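Local coordinates for DUF6836 domain-containing protein (Clostridium leptum, PDB 4PW1) that is of unknown function but pairs with a second copy of itself through edge strands in the crystal, at the interface of chains A and B. Residues are numbered along the deposited sequence; one frame, centred on the assembly and turned at random. Chains: chain A/B, Uncharacterized protein.

The interface of chains A and B. Residues chain A 26-29, 216, 225, 233-235, 249; chain B 20-21, 23-25.
Two copies of the protein meet by antiparallel strand pairing: strand 24-28 of chain A lies along its twin from chain B, joining the subunits of the two-fold symmetric deposited dimer. At the A:Asn27 and B:Glu25 pair the backbones exchange two bonds, A:Asn27 N to B:Glu25 O at 2.7 Å and B:Glu25 N to A:Asn27 O at 2.9 Å, each donor lying in the plane of the carbonyl it meets. Their side chains run alongside each other and point the same way: A:Asn27 CG is anti to the carbonyl carbon (chi1 -67°), B:Glu25 CG is anti to the backbone N with the chain extended beyond it, and the amide ND2 of A:Asn27 reaches the anti lone pair of B:Glu25 OE1 at 2.8 Å. This bond is nearly straight (168° at H) and lies in the amide plane, although the carboxylate is turned 58° from that plane. Past the paired strands, A:Tyr29 N donates to B:Gly23 O at 2.9 Å from above the carbonyl plane. A:Ser249 OG donates to A:Tyr29 O. On the opposite strand face, the poorly ordered side chain of B:Glu24 extends over chain A: its CG lies 3.7 Å from A:Leu28 CD2, and its side chain crosses that of selenomethionine A:Met225 at about a right angle, bringing the carboxylate toward SE. As modelled, B:Glu24 OE1 accepts a hydrogen bond from the backbone N of B:Asn21 at 2.9 Å. The side-chain amide of B:Asn21 sits beside A:Ser233, where water 1 connects B:Asn21 OD1 and A:Ser233 OG. Farther out, A:Leu216 CD2 and B:Leu20 CD2 touch at 3.7 Å. The structure alone does not show whether this dimer forms in the cell; in the deposited assembly, backbone pairing and flanking side-chain contacts join the two subunits along their strands.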
loop_
_atom_site.group_PDB
_atom_site.type_symbol
_atom_site.label_atom_id
_atom_site.label_comp_id
_atom_site.label_asym_id
_atom_site.label_seq_id
_atom_site.Cartn_x
_atom_site.Cartn_y
_atom_site.Cartn_z
ATOM N N LEU A 26 2.882 0.566 0.222
ATOM C CA LEU A 26 2.178 0.120 -0.959
ATOM C C LEU A 26 3.031 -0.909 -1.658
ATOM O O LEU A 26 4.120 -0.588 -2.100
ATOM C CB LEU A 26 1.913 1.322 -1.847
ATOM C CG LEU A 26 1.125 1.095 -3.134
ATOM C CD1 LEU A 26 -0.251 0.533 -2.854
ATOM C CD2 LEU A 26 0.994 2.421 -3.866
ATOM N N ASN A 27 2.586 -2.161 -1.690
ATOM C CA ASN A 27 3.285 -3.183 -2.442
ATOM C C ASN A 27 2.526 -3.468 -3.728
ATOM O O ASN A 27 1.373 -3.859 -3.701
ATOM C CB ASN A 27 3.347 -4.505 -1.687
ATOM C CG ASN A 27 4.195 -4.440 -0.460
ATOM O OD1 ASN A 27 5.224 -3.782 -0.422
ATOM N ND2 ASN A 27 3.748 -5.099 0.570
ATOM N N LEU A 28 3.190 -3.342 -4.853
ATOM C CA LEU A 28 2.592 -3.695 -6.118
ATOM C C LEU A 28 2.797 -5.180 -6.412
ATOM O O LEU A 28 3.828 -5.781 -6.040
ATOM C CB LEU A 28 3.218 -2.833 -7.231
ATOM C CG LEU A 28 3.078 -1.312 -7.049
ATOM C CD1 LEU A 28 3.689 -0.572 -8.221
ATOM C CD2 LEU A 28 1.628 -0.925 -6.857
ATOM N N TYR A 29 1.833 -5.751 -7.117
ATOM C CA TYR A 29 1.922 -7.133 -7.539
ATOM C C TYR A 29 3.258 -7.327 -8.271
ATOM O O TYR A 29 3.654 -6.483 -9.076
ATOM C CB TYR A 29 0.706 -7.502 -8.421
ATOM C CG TYR A 29 0.818 -8.893 -9.002
ATOM C CD1 TYR A 29 0.410 -10.030 -8.256
ATOM C CD2 TYR A 29 1.405 -9.091 -10.254
ATOM C CE1 TYR A 29 0.539 -11.309 -8.790
ATOM C CE2 TYR A 29 1.553 -10.371 -10.796
ATOM C CZ TYR A 29 1.139 -11.471 -10.065
ATOM O OH TYR A 29 1.303 -12.718 -10.622
ATOM N N LEU A 216 -1.779 8.379 -7.737
ATOM C CA LEU A 216 -1.382 8.798 -6.395
ATOM C C LEU A 216 0.120 8.968 -6.408
ATOM O O LEU A 216 0.813 8.553 -7.372
ATOM C CB LEU A 216 -1.793 7.753 -5.350
ATOM C CG LEU A 216 -1.247 6.339 -5.448
ATOM C CD1 LEU A 216 0.247 6.243 -5.124
ATOM C CD2 LEU A 216 -2.047 5.389 -4.559
HETATM N N MSE A 225 -2.549 4.474 -12.511
HETATM C CA MSE A 225 -3.224 3.215 -12.247
HETATM C C MSE A 225 -4.324 2.992 -13.251
HETATM O O MSE A 225 -5.077 3.913 -13.622
HETATM C CB MSE A 225 -3.798 3.185 -10.816
HETATM C CG MSE A 225 -2.668 3.273 -9.813
HETATM SE SE MSE A 225 -3.395 3.825 -8.047
HETATM C CE MSE A 225 -3.798 5.599 -8.430
ATOM N N SER A 233 -5.206 -5.432 -13.610
ATOM C CA SER A 233 -4.834 -4.084 -13.283
ATOM C C SER A 233 -3.327 -3.831 -13.404
ATOM O O SER A 233 -2.486 -4.738 -13.436
ATOM C CB SER A 233 -5.350 -3.733 -11.904
ATOM O OG SER A 233 -4.615 -4.419 -10.928
HETATM N N MSE A 234 -2.997 -2.567 -13.569
HETATM C CA MSE A 234 -1.637 -2.223 -13.775
HETATM C C MSE A 234 -1.341 -0.896 -13.158
HETATM O O MSE A 234 -2.215 -0.073 -13.009
HETATM C CB MSE A 234 -1.416 -2.269 -15.291
HETATM C CG MSE A 234 -0.330 -1.257 -15.354
HETATM SE SE MSE A 234 -0.258 -0.557 -17.055
HETATM C CE MSE A 234 -1.890 0.007 -17.890
ATOM N N VAL A 235 -0.066 -0.695 -12.844
ATOM C CA VAL A 235 0.454 0.542 -12.472
ATOM C C VAL A 235 1.662 0.850 -13.318
ATOM O O VAL A 235 2.531 0.001 -13.506
ATOM C CB VAL A 235 0.862 0.493 -10.964
ATOM C CG1 VAL A 235 1.453 1.824 -10.536
ATOM C CG2 VAL A 235 -0.343 0.148 -10.124
ATOM N N SER A 249 3.933 -2.509 -13.002
ATOM C CA SER A 249 3.442 -3.704 -12.388
ATOM C C SER A 249 2.227 -4.067 -13.159
ATOM O O SER A 249 1.352 -3.230 -13.372
ATOM C CB SER A 249 3.005 -3.468 -10.913
ATOM O OG SER A 249 2.263 -4.591 -10.406
ATOM N N LEU B 20 -8.022 2.135 -4.676
ATOM C CA LEU B 20 -6.886 1.287 -5.084
ATOM C C LEU B 20 -7.319 0.057 -5.921
ATOM O O LEU B 20 -8.381 -0.421 -5.734
ATOM C CB LEU B 20 -6.083 0.844 -3.871
ATOM C CG LEU B 20 -5.459 1.962 -3.087
ATOM C CD1 LEU B 20 -4.515 1.361 -2.050
ATOM C CD2 LEU B 20 -4.707 2.934 -3.950
ATOM N N ASN B 21 -6.514 -0.409 -6.882
ATOM C CA ASN B 21 -6.932 -1.522 -7.785
ATOM C C ASN B 21 -6.434 -2.866 -7.263
ATOM O O ASN B 21 -5.822 -2.889 -6.139
ATOM C CB ASN B 21 -6.569 -1.243 -9.267
ATOM C CG ASN B 21 -5.054 -1.156 -9.551
ATOM O OD1 ASN B 21 -4.239 -1.791 -8.888
ATOM N ND2 ASN B 21 -4.689 -0.390 -10.598
ATOM N N GLY B 23 -4.055 -4.879 -8.062
ATOM C CA GLY B 23 -2.604 -5.051 -8.049
ATOM C C GLY B 23 -1.869 -4.262 -6.995
ATOM O O GLY B 23 -0.643 -4.152 -7.063
ATOM N N GLU B 24 -2.622 -3.756 -6.010
ATOM C CA GLU B 24 -2.090 -2.914 -4.997
ATOM C C GLU B 24 -2.463 -3.525 -3.630
ATOM O O GLU B 24 -3.627 -3.702 -3.307
ATOM C CB GLU B 24 -2.616 -1.456 -5.181
ATOM C CG GLU B 24 -2.027 -0.690 -6.405
ATOM C CD GLU B 24 -2.684 0.691 -6.712
ATOM O OE1 GLU B 24 -3.935 0.791 -6.672
ATOM O OE2 GLU B 24 -1.969 1.693 -7.027
ATOM N N GLU B 25 -1.444 -3.853 -2.852
ATOM C CA GLU B 25 -1.584 -4.186 -1.459
ATOM C C GLU B 25 -1.116 -2.966 -0.635
ATOM O O GLU B 25 0.008 -2.463 -0.800
ATOM C CB GLU B 25 -0.761 -5.421 -1.104
ATOM C CG GLU B 25 -0.753 -5.758 0.392
ATOM C CD GLU B 25 0.206 -6.888 0.759
ATOM O OE1 GLU B 25 1.457 -6.736 0.707
ATOM O OE2 GLU B 25 -0.300 -7.959 1.089
HETATM O O HOH W 1 -1.976 -2.849 -10.009
#